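Long-range contacts in sensory box/GGDEF domain protein (Colwellia psychrerythraea, PDB 3LYX), which probably couples signal sensing to cyclic-di-GMP synthesis, this chain being the PAS domain that precedes a magnesium-dependent GGDEF domain: residues B[27-32]-B[47-52]; B[18-24]-B[110-116]; B[76-82]-B[93-99]. All coordinates share one frame; numbering follows the deposited sequence.

Interaction 1: B[27-32]-B[47-52]; sequences GFIIDW and AIGQPV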
loop_
_atom_site.group_PDB
_atom_site.type_symbol
_atom_site.label_atom_id
_atom_site.label_comp_id
_atom_site.label_asym_id
_atom_site.label_seq_id
_atom_site.Cartn_x
_atom_site.Cartn_y
_atom_site.Cartn_z
ATOM N N GLY B 27 6.183 -20.166 -3.925
ATOM C CA GLY B 27 4.899 -19.599 -4.294
ATOM C C GLY B 27 3.718 -19.823 -3.369
ATOM O O GLY B 27 2.567 -19.699 -3.799
ATOM N N PHE B 28 3.981 -20.162 -2.114
ATOM C CA PHE B 28 2.903 -20.361 -1.146
ATOM C C PHE B 28 2.725 -19.055 -0.385
ATOM O O PHE B 28 3.697 -18.446 0.055
ATOM C CB PHE B 28 3.242 -21.520 -0.200
ATOM C CG PHE B 28 3.134 -22.865 -0.858
ATOM C CD1 PHE B 28 1.890 -23.459 -1.045
ATOM C CD2 PHE B 28 4.259 -23.485 -1.395
ATOM C CE1 PHE B 28 1.764 -24.650 -1.768
ATOM C CE2 PHE B 28 4.142 -24.673 -2.119
ATOM C CZ PHE B 28 2.890 -25.253 -2.305
ATOM N N ILE B 29 1.480 -18.621 -0.244
ATOM C CA ILE B 29 1.189 -17.357 0.425
ATOM C C ILE B 29 1.571 -17.374 1.895
ATOM O O ILE B 29 1.176 -18.266 2.644
ATOM C CB ILE B 29 -0.305 -16.994 0.265
ATOM C CG1 ILE B 29 -0.646 -16.966 -1.229
ATOM C CG2 ILE B 29 -0.604 -15.649 0.928
ATOM C CD1 ILE B 29 -2.085 -16.639 -1.551
ATOM N N ILE B 30 2.361 -16.387 2.299
ATOM C CA ILE B 30 2.786 -16.296 3.680
ATOM C C ILE B 30 2.200 -15.066 4.370
ATOM O O ILE B 30 2.128 -15.019 5.594
ATOM C CB ILE B 30 4.328 -16.308 3.788
ATOM C CG1 ILE B 30 4.935 -15.271 2.838
ATOM C CG2 ILE B 30 4.856 -17.708 3.486
ATOM C CD1 ILE B 30 6.448 -15.168 2.946
ATOM N N ASP B 31 1.783 -14.076 3.584
ATOM C CA ASP B 31 1.144 -12.870 4.127
ATOM C C ASP B 31 0.147 -12.367 3.088
ATOM O O ASP B 31 0.342 -12.534 1.881
ATOM C CB ASP B 31 2.159 -11.787 4.513
ATOM C CG ASP B 31 1.767 -11.053 5.815
ATOM O OD1 ASP B 31 2.632 -10.400 6.428
ATOM O OD2 ASP B 31 0.591 -11.130 6.233
ATOM N N TRP B 32 -0.928 -11.758 3.573
ATOM C CA TRP B 32 -2.038 -11.316 2.738
ATOM C C TRP B 32 -2.693 -10.150 3.478
ATOM O O TRP B 32 -3.007 -10.284 4.659
ATOM C CB TRP B 32 -2.977 -12.535 2.633
ATOM C CG TRP B 32 -4.258 -12.425 1.871
ATOM C CD1 TRP B 32 -5.480 -12.073 2.367
ATOM C CD2 TRP B 32 -4.468 -12.779 0.502
ATOM N NE1 TRP B 32 -6.440 -12.194 1.395
ATOM C CE2 TRP B 32 -5.846 -12.625 0.237
ATOM C CE3 TRP B 32 -3.623 -13.214 -0.529
ATOM C CZ2 TRP B 32 -6.401 -12.889 -1.014
ATOM C CZ3 TRP B 32 -4.173 -13.477 -1.775
ATOM C CH2 TRP B 32 -5.552 -13.314 -2.007
ATOM N N ALA B 47 -6.301 -17.616 2.517
ATOM C CA ALA B 47 -5.174 -17.413 1.607
ATOM C C ALA B 47 -3.809 -17.901 2.098
ATOM O O ALA B 47 -3.084 -18.575 1.362
ATOM C CB ALA B 47 -5.085 -15.935 1.232
ATOM N N ILE B 48 -3.456 -17.563 3.331
ATOM C CA ILE B 48 -2.160 -17.947 3.878
ATOM C C ILE B 48 -1.928 -19.454 3.887
ATOM O O ILE B 48 -2.766 -20.211 4.363
ATOM C CB ILE B 48 -1.981 -17.392 5.303
ATOM C CG1 ILE B 48 -2.016 -15.856 5.263
ATOM C CG2 ILE B 48 -0.655 -17.857 5.880
ATOM C CD1 ILE B 48 -2.005 -15.210 6.624
ATOM N N GLY B 49 -0.783 -19.879 3.361
ATOM C CA GLY B 49 -0.457 -21.298 3.327
ATOM C C GLY B 49 -0.891 -21.982 2.043
ATOM O O GLY B 49 -0.584 -23.158 1.816
ATOM N N GLN B 50 -1.610 -21.241 1.203
ATOM C CA GLN B 50 -2.091 -21.756 -0.075
ATOM C C GLN B 50 -1.125 -21.373 -1.192
ATOM O O GLN B 50 -0.351 -20.411 -1.063
ATOM C CB GLN B 50 -3.468 -21.179 -0.428
ATOM C CG GLN B 50 -4.596 -21.460 0.555
ATOM C CD GLN B 50 -4.758 -22.942 0.915
ATOM O OE1 GLN B 50 -4.714 -23.831 0.047
ATOM N NE2 GLN B 50 -4.966 -23.206 2.202
ATOM N N PRO B 51 -1.161 -22.118 -2.306
ATOM C CA PRO B 51 -0.273 -21.813 -3.424
ATOM C C PRO B 51 -0.814 -20.568 -4.109
ATOM O O PRO B 51 -2.019 -20.435 -4.322
ATOM C CB PRO B 51 -0.364 -23.071 -4.291
ATOM C CG PRO B 51 -1.764 -23.509 -4.093
ATOM C CD PRO B 51 -2.013 -23.284 -2.605
ATOM N N VAL B 52 0.072 -19.641 -4.430
ATOM C CA VAL B 52 -0.372 -18.422 -5.069
ATOM C C VAL B 52 -1.009 -18.685 -6.431
ATOM O O VAL B 52 -1.775 -17.858 -6.913
ATOM C CB VAL B 52 0.791 -17.413 -5.223
ATOM C CG1 VAL B 52 1.779 -17.898 -6.277
ATOM C CG2 VAL B 52 0.240 -16.045 -5.567
#

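Interaction 2: B[18-24]-B[110-116]; sequences DAIVVTD and GALGINR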
loop_
_atom_site.group_PDB
_atom_site.type_symbol
_atom_site.label_atom_id
_atom_site.label_comp_id
_atom_site.label_asym_id
_atom_site.label_seq_id
_atom_site.Cartn_x
_atom_site.Cartn_y
_atom_site.Cartn_z
ATOM N N ASP B 18 -4.007 -1.243 -2.334
ATOM C CA ASP B 18 -3.190 -2.211 -3.052
ATOM C C ASP B 18 -3.332 -3.596 -2.434
ATOM O O ASP B 18 -3.340 -3.735 -1.218
ATOM C CB ASP B 18 -1.721 -1.805 -2.966
ATOM C CG ASP B 18 -1.446 -0.478 -3.633
ATOM O OD1 ASP B 18 -0.963 -0.505 -4.787
ATOM O OD2 ASP B 18 -1.725 0.579 -3.003
ATOM N N ALA B 19 -3.434 -4.618 -3.272
ATOM C CA ALA B 19 -3.519 -5.988 -2.772
ATOM C C ALA B 19 -2.087 -6.508 -2.686
ATOM O O ALA B 19 -1.415 -6.705 -3.710
ATOM C CB ALA B 19 -4.333 -6.839 -3.726
ATOM N N ILE B 20 -1.608 -6.697 -1.461
ATOM C CA ILE B 20 -0.261 -7.201 -1.235
ATOM C C ILE B 20 -0.324 -8.710 -1.002
ATOM O O ILE B 20 -1.125 -9.186 -0.196
ATOM C CB ILE B 20 0.389 -6.563 0.020
ATOM C CG1 ILE B 20 0.377 -5.031 -0.087
ATOM C CG2 ILE B 20 1.825 -7.062 0.176
ATOM C CD1 ILE B 20 1.121 -4.501 -1.288
ATOM N N VAL B 21 0.509 -9.461 -1.715
ATOM C CA VAL B 21 0.564 -10.909 -1.542
ATOM C C VAL B 21 2.028 -11.294 -1.431
ATOM O O VAL B 21 2.793 -11.157 -2.393
ATOM C CB VAL B 21 -0.063 -11.667 -2.732
ATOM C CG1 VAL B 21 -0.015 -13.175 -2.480
ATOM C CG2 VAL B 21 -1.496 -11.215 -2.937
ATOM N N VAL B 22 2.413 -11.757 -0.249
ATOM C CA VAL B 22 3.782 -12.168 0.014
ATOM C C VAL B 22 3.860 -13.694 -0.057
ATOM O O VAL B 22 3.055 -14.376 0.572
ATOM C CB VAL B 22 4.219 -11.700 1.405
ATOM C CG1 VAL B 22 5.687 -12.011 1.625
ATOM C CG2 VAL B 22 3.942 -10.203 1.557
ATOM N N THR B 23 4.825 -14.220 -0.814
ATOM C CA THR B 23 4.984 -15.671 -0.971
ATOM C C THR B 23 6.376 -16.174 -0.619
ATOM O O THR B 23 7.323 -15.390 -0.515
ATOM C CB THR B 23 4.715 -16.115 -2.429
ATOM O OG1 THR B 23 5.586 -15.396 -3.308
ATOM C CG2 THR B 23 3.269 -15.858 -2.825
ATOM N N ASP B 24 6.501 -17.489 -0.435
ATOM C CA ASP B 24 7.802 -18.067 -0.132
ATOM C C ASP B 24 8.462 -18.457 -1.442
ATOM O O ASP B 24 7.910 -18.213 -2.516
ATOM C CB ASP B 24 7.701 -19.290 0.801
ATOM C CG ASP B 24 6.865 -20.434 0.218
ATOM O OD1 ASP B 24 6.709 -20.528 -1.020
ATOM O OD2 ASP B 24 6.375 -21.256 1.022
ATOM N N GLY B 110 11.763 -15.488 -0.903
ATOM C CA GLY B 110 10.432 -15.474 -1.464
ATOM C C GLY B 110 10.203 -14.257 -2.321
ATOM O O GLY B 110 11.149 -13.680 -2.859
ATOM N N ALA B 111 8.942 -13.857 -2.428
ATOM C CA ALA B 111 8.581 -12.712 -3.244
ATOM C C ALA B 111 7.482 -11.845 -2.642
ATOM O O ALA B 111 6.711 -12.273 -1.767
ATOM C CB ALA B 111 8.151 -13.186 -4.630
ATOM N N LEU B 112 7.420 -10.622 -3.156
ATOM C CA LEU B 112 6.439 -9.626 -2.757
ATOM C C LEU B 112 5.636 -9.276 -4.002
ATOM O O LEU B 112 6.201 -8.858 -5.014
ATOM C CB LEU B 112 7.145 -8.374 -2.222
ATOM C CG LEU B 112 6.278 -7.171 -1.808
ATOM C CD1 LEU B 112 5.497 -7.496 -0.544
ATOM C CD2 LEU B 112 7.174 -5.962 -1.551
ATOM N N GLY B 113 4.326 -9.476 -3.940
ATOM C CA GLY B 113 3.481 -9.146 -5.069
ATOM C C GLY B 113 2.560 -7.973 -4.750
ATOM O O GLY B 113 1.992 -7.915 -3.658
ATOM N N ILE B 114 2.436 -7.037 -5.688
ATOM C CA ILE B 114 1.561 -5.865 -5.537
ATOM C C ILE B 114 0.567 -5.946 -6.694
ATOM O O ILE B 114 0.964 -6.087 -7.852
ATOM C CB ILE B 114 2.351 -4.520 -5.635
ATOM C CG1 ILE B 114 3.329 -4.388 -4.469
ATOM C CG2 ILE B 114 1.372 -3.334 -5.586
ATOM C CD1 ILE B 114 4.382 -5.452 -4.422
ATOM N N ASN B 115 -0.723 -5.848 -6.398
ATOM C CA ASN B 115 -1.719 -5.991 -7.447
ATOM C C ASN B 115 -2.848 -4.957 -7.392
ATOM O O ASN B 115 -3.186 -4.457 -6.321
ATOM C CB ASN B 115 -2.308 -7.407 -7.361
ATOM C CG ASN B 115 -1.239 -8.492 -7.405
ATOM O OD1 ASN B 115 -0.878 -8.980 -8.478
ATOM N ND2 ASN B 115 -0.717 -8.860 -6.240
ATOM N N ARG B 116 -3.428 -4.665 -8.557
ATOM C CA ARG B 116 -4.532 -3.710 -8.685
ATOM C C ARG B 116 -5.491 -4.098 -9.810
ATOM O O ARG B 116 -5.074 -4.370 -10.937
ATOM C CB ARG B 116 -4.009 -2.295 -8.963
ATOM C CG ARG B 116 -3.460 -1.557 -7.748
ATOM C CD ARG B 116 -2.890 -0.210 -8.163
ATOM N NE ARG B 116 -1.773 -0.364 -9.091
ATOM C CZ ARG B 116 -0.545 -0.739 -8.739
ATOM N NH1 ARG B 116 -0.257 -0.997 -7.468
ATOM N NH2 ARG B 116 0.399 -0.867 -9.661
HETATM O O HOH W 1 4.387 -12.748 -3.969
#

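Interaction 3: B[76-82]-B[93-99]; sequences GKWTGEI and WIESMCV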
loop_
_atom_site.group_PDB
_atom_site.type_symbol
_atom_site.label_atom_id
_atom_site.label_comp_id
_atom_site.label_asym_id
_atom_site.label_seq_id
_atom_site.Cartn_x
_atom_site.Cartn_y
_atom_site.Cartn_z
ATOM N N GLY B 76 15.488 -7.996 -11.930
ATOM C CA GLY B 76 15.316 -7.999 -10.491
ATOM C C GLY B 76 13.901 -7.621 -10.104
ATOM O O GLY B 76 13.595 -7.420 -8.930
ATOM N N LYS B 77 13.034 -7.525 -11.103
ATOM C CA LYS B 77 11.639 -7.178 -10.886
ATOM C C LYS B 77 10.798 -7.649 -12.066
ATOM O O LYS B 77 11.310 -7.849 -13.167
ATOM C CB LYS B 77 11.482 -5.659 -10.743
ATOM C CG LYS B 77 10.032 -5.188 -10.832
ATOM C CD LYS B 77 9.888 -3.671 -10.788
ATOM C CE LYS B 77 10.408 -3.090 -9.486
ATOM N NZ LYS B 77 10.090 -1.636 -9.377
ATOM N N TRP B 78 9.505 -7.827 -11.830
ATOM C CA TRP B 78 8.587 -8.230 -12.883
ATOM C C TRP B 78 7.310 -7.400 -12.791
ATOM O O TRP B 78 6.814 -7.132 -11.698
ATOM C CB TRP B 78 8.206 -9.702 -12.745
ATOM C CG TRP B 78 7.117 -10.111 -13.695
ATOM C CD1 TRP B 78 7.269 -10.544 -14.982
ATOM C CD2 TRP B 78 5.705 -10.090 -13.441
ATOM N NE1 TRP B 78 6.037 -10.802 -15.547
ATOM C CE2 TRP B 78 5.060 -10.530 -14.622
ATOM C CE3 TRP B 78 4.921 -9.743 -12.328
ATOM C CZ2 TRP B 78 3.663 -10.633 -14.722
ATOM C CZ3 TRP B 78 3.529 -9.847 -12.427
ATOM C CH2 TRP B 78 2.917 -10.289 -13.619
ATOM N N THR B 79 6.789 -6.986 -13.939
ATOM C CA THR B 79 5.540 -6.238 -13.978
ATOM C C THR B 79 4.780 -6.757 -15.186
ATOM O O THR B 79 5.382 -7.132 -16.188
ATOM C CB THR B 79 5.764 -4.717 -14.148
ATOM O OG1 THR B 79 6.378 -4.465 -15.417
ATOM C CG2 THR B 79 6.655 -4.171 -13.034
ATOM N N GLY B 80 3.460 -6.796 -15.091
ATOM C CA GLY B 80 2.675 -7.276 -16.209
ATOM C C GLY B 80 1.198 -7.167 -15.916
ATOM O O GLY B 80 0.806 -6.933 -14.780
ATOM N N GLU B 81 0.385 -7.310 -16.955
ATOM C CA GLU B 81 -1.064 -7.255 -16.829
ATOM C C GLU B 81 -1.511 -8.665 -17.132
ATOM O O GLU B 81 -1.411 -9.133 -18.266
ATOM C CB GLU B 81 -1.649 -6.278 -17.841
ATOM C CG GLU B 81 -1.477 -4.823 -17.448
ATOM C CD GLU B 81 -1.790 -3.884 -18.592
ATOM O OE1 GLU B 81 -2.777 -4.126 -19.317
ATOM O OE2 GLU B 81 -1.046 -2.901 -18.765
ATOM N N ILE B 82 -1.995 -9.343 -16.101
ATOM C CA ILE B 82 -2.400 -10.733 -16.219
ATOM C C ILE B 82 -3.845 -10.969 -15.806
ATOM O O ILE B 82 -4.472 -10.109 -15.190
ATOM C CB ILE B 82 -1.482 -11.601 -15.332
ATOM C CG1 ILE B 82 -1.551 -11.095 -13.883
ATOM C CG2 ILE B 82 -0.035 -11.517 -15.839
ATOM C CD1 ILE B 82 -0.742 -11.909 -12.892
ATOM N N TRP B 93 -8.839 -8.833 -15.001
ATOM C CA TRP B 93 -7.449 -8.492 -15.283
ATOM C C TRP B 93 -6.924 -7.580 -14.188
ATOM O O TRP B 93 -7.671 -6.784 -13.621
ATOM C CB TRP B 93 -7.303 -7.790 -16.639
ATOM C CG TRP B 93 -7.538 -8.674 -17.818
ATOM C CD1 TRP B 93 -8.742 -9.030 -18.352
ATOM C CD2 TRP B 93 -6.541 -9.346 -18.592
ATOM N NE1 TRP B 93 -8.557 -9.882 -19.413
ATOM C CE2 TRP B 93 -7.215 -10.096 -19.582
ATOM C CE3 TRP B 93 -5.140 -9.391 -18.547
ATOM C CZ2 TRP B 93 -6.537 -10.883 -20.517
ATOM C CZ3 TRP B 93 -4.467 -10.173 -19.476
ATOM C CH2 TRP B 93 -5.167 -10.908 -20.447
ATOM N N ILE B 94 -5.634 -7.705 -13.895
ATOM C CA ILE B 94 -4.998 -6.893 -12.866
ATOM C C ILE B 94 -3.639 -6.410 -13.344
ATOM O O ILE B 94 -3.021 -7.013 -14.223
ATOM C CB ILE B 94 -4.762 -7.700 -11.570
ATOM C CG1 ILE B 94 -3.954 -8.962 -11.890
ATOM C CG2 ILE B 94 -6.087 -8.111 -10.945
ATOM C CD1 ILE B 94 -3.565 -9.770 -10.670
ATOM N N GLU B 95 -3.194 -5.298 -12.780
ATOM C CA GLU B 95 -1.876 -4.767 -13.083
ATOM C C GLU B 95 -1.090 -5.361 -11.918
ATOM O O GLU B 95 -1.466 -5.184 -10.759
ATOM C CB GLU B 95 -1.868 -3.236 -13.015
ATOM C CG GLU B 95 -0.463 -2.643 -12.946
ATOM C CD GLU B 95 -0.443 -1.150 -13.220
ATOM O OE1 GLU B 95 -1.260 -0.418 -12.621
ATOM O OE2 GLU B 95 0.396 -0.711 -14.037
ATOM N N SER B 96 -0.018 -6.079 -12.220
ATOM C CA SER B 96 0.744 -6.733 -11.168
ATOM C C SER B 96 2.251 -6.498 -11.237
ATOM O O SER B 96 2.813 -6.252 -12.309
ATOM C CB SER B 96 0.433 -8.242 -11.200
ATOM O OG SER B 96 1.162 -8.948 -10.210
ATOM N N MET B 97 2.891 -6.575 -10.078
ATOM C CA MET B 97 4.330 -6.389 -9.964
ATOM C C MET B 97 4.847 -7.392 -8.941
ATOM O O MET B 97 4.176 -7.691 -7.958
ATOM C CB MET B 97 4.635 -4.969 -9.497
ATOM C CG MET B 97 6.108 -4.646 -9.340
ATOM S SD MET B 97 6.303 -3.193 -8.284
ATOM C CE MET B 97 6.123 -3.957 -6.713
ATOM N N CYS B 98 6.044 -7.907 -9.173
ATOM C CA CYS B 98 6.640 -8.877 -8.269
ATOM C C CYS B 98 8.135 -8.622 -8.114
ATOM O O CYS B 98 8.850 -8.441 -9.101
ATOM C CB CYS B 98 6.415 -10.297 -8.808
ATOM S SG CYS B 98 6.969 -11.627 -7.693
ATOM N N VAL B 99 8.598 -8.576 -6.870
ATOM C CA VAL B 99 10.016 -8.388 -6.590
ATOM C C VAL B 99 10.399 -9.396 -5.517
ATOM O O VAL B 99 9.561 -9.815 -4.720
ATOM C CB VAL B 99 10.354 -6.945 -6.112
ATOM C CG1 VAL B 99 9.926 -5.943 -7.179
ATOM C CG2 VAL B 99 9.680 -6.634 -4.779
HETATM O O HOH W 2 -0.031 -1.561 -16.476
#

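Interaction 1: B[27-32]-B[47-52]
Trp32 takes a chi1 of 178°, with CG opposite its backbone N, which carries the indole across to Ala47, while Ile29, its CG1 beside its own N (chi1 -56°), places CD1 near the same methyl. The methyl of Ala47 sits over the centre of one indole face, CB lying 3.5 Å from the centroid of the six-membered ring, a CH-pi contact. The indole NH is used elsewhere, on the carbonyl of Tyr42. Ile29 fits into the bend of 47-52: CB rests 3.4 Å from Ala47 O, and CG1 faces Val52. At the other end the Phe28 ring crosses the Pro51 ring obliquely, CE1 approaching Pro51 CB to 3.7 Å. Three nearly straight backbone bonds tie the segments together. Val52 N donates to Gly27 O at 2.6 Å, Ile29 N donates to Gln50 O at 2.7 Å, and Gly49 N closes the set on Ile29 O at 2.6 Å. Phe28 and Pro51 thus form a single bridge rather than a continuous strand pair. A type II turn from Ala47 to Gln50 folds the chain back; Gly49 (phi 92°) has backbone angles at which a CB would collide with the carbonyl oxygen of Ile48. Asp31 forms a salt bridge with Arg9 of the second subunit. The contact brings the loop that follows helix 44-47 onto the outermost strand 29-32 of the PAS sheet. Along its other edge that strand pairs with 19-24, where a classic bulge sets Ile30 and Asp31 together opposite Val22.

Interaction 2: B[18-24]-B[110-116]
An inner pairing of the antiparallel PAS sheet, involving its middle strand, joins the first strand, 19-24, to the last, 110-116, and so brings distant parts of the domain's sequence side by side. Their axes run 4.5 Å apart at 168°. Ala19 with Asn115, Val21 with Gly113 and Thr23 with Ala111 are hydrogen-bonded pairs, each closed by two backbone bonds; Val21 N, for example, meets Gly113 O at 2.9 Å. Ala19, Val21, Thr23, Ala111 and Asn115 share one face, and Ile20, Val22, Leu112 and Ile114 stand on the other. Leu112 CD1 touches both Ile20 CG2 and Val22 CG2, 3.8 Å from each, and Ile20 lies alongside Ile114, CD1 against CG1. Asn115, with CG beside its own backbone N (chi1 -54°), brings its amide back to Ala19, where ND2 gives a weak bond to Ala19 O, while OD1 pairs with Ser96 OG. A water donates to Val21 O at 2.7 Å and is also hydrogen-bonded to Thr23 OG1. Just before strand 19-24, Asp18 OD1 receives NH1 of Arg116, whose chain bends at chi3, at 2.8 Å. The carboxylate oxygen lies at the guanidinium edge although the two planes are 73° apart. This salt bridge lies at the dimer interface: Asp18 OD1 and OD2 also accept from backbone N atoms of Phe17 and Asp18 of the second subunit. Strand 29-32 flanks the pair beyond 19-24, strand 91-102 flanks it beyond 110-116, and helix 34-40 packs against Ala19, Val21 and Asn115.

Interaction 3: B[76-82]-B[93-99]
Strands 78-82 and 93-99 run antiparallel at 164°, their axes 4.6 Å apart, with paired backbone bonds at Trp78-Cys98, Gly80-Ser96 and Ile82-Ile94. They are arms of a beta hairpin at one edge of the PAS sheet. Trp78, its CG anti to N (chi1 172°), lays the indole beside Ser96, whose OG lies in the ring plane 3.4 Å from CZ3; CE3 touches Cys98 CB at 3.9 Å. Gly80 N lies above one face of the indole, offset toward its rim, and a side chain on Gly80 would collide with CZ2. With an alanine in place of Trp78, a gap would probably open beside Ser96 and Cys98, and Val68 and Ala71 of helix 61-75 would lose the indole they pack on. Ile82 CG1 meets Ile94 CG1 at 3.8 Å on the same face, with Ser96 OG bonded to Asn115 OD1. The other face carries Thr79 CG2 against Met97 CG; beyond the paired strands Lys77 runs alongside Val99. The carboxylates of Glu81 and Glu95, on the Thr79 face, keep their OE2 atoms 5.4 Å apart, and one water donates to both, at 2.8 Å from Glu81 OE2 and 2.6 Å from Glu95 OE2.

All three contacts belong to one antiparallel sheet. Interaction 2 is its buried middle, while interactions 1 and 3 are partly buried and lie on opposite sides of the chain's centre, about 17 Å apart between centres. Regular strand pairing gives interactions 2 and 3 their frame; interaction 1 instead joins an edge strand to a loop through a turn and one bridge. Aliphatic side chains and a salt bridge at the dimer interface mark interaction 2, whereas the edges use indoles, and interaction 3 adds a water between two carboxylates. Interaction 1 meets interaction 2 through Ile30 and Val22; interaction 3 meets interaction 2 through Leu112 N on Val99 O and Asn115 OD1 with Ser96 OG.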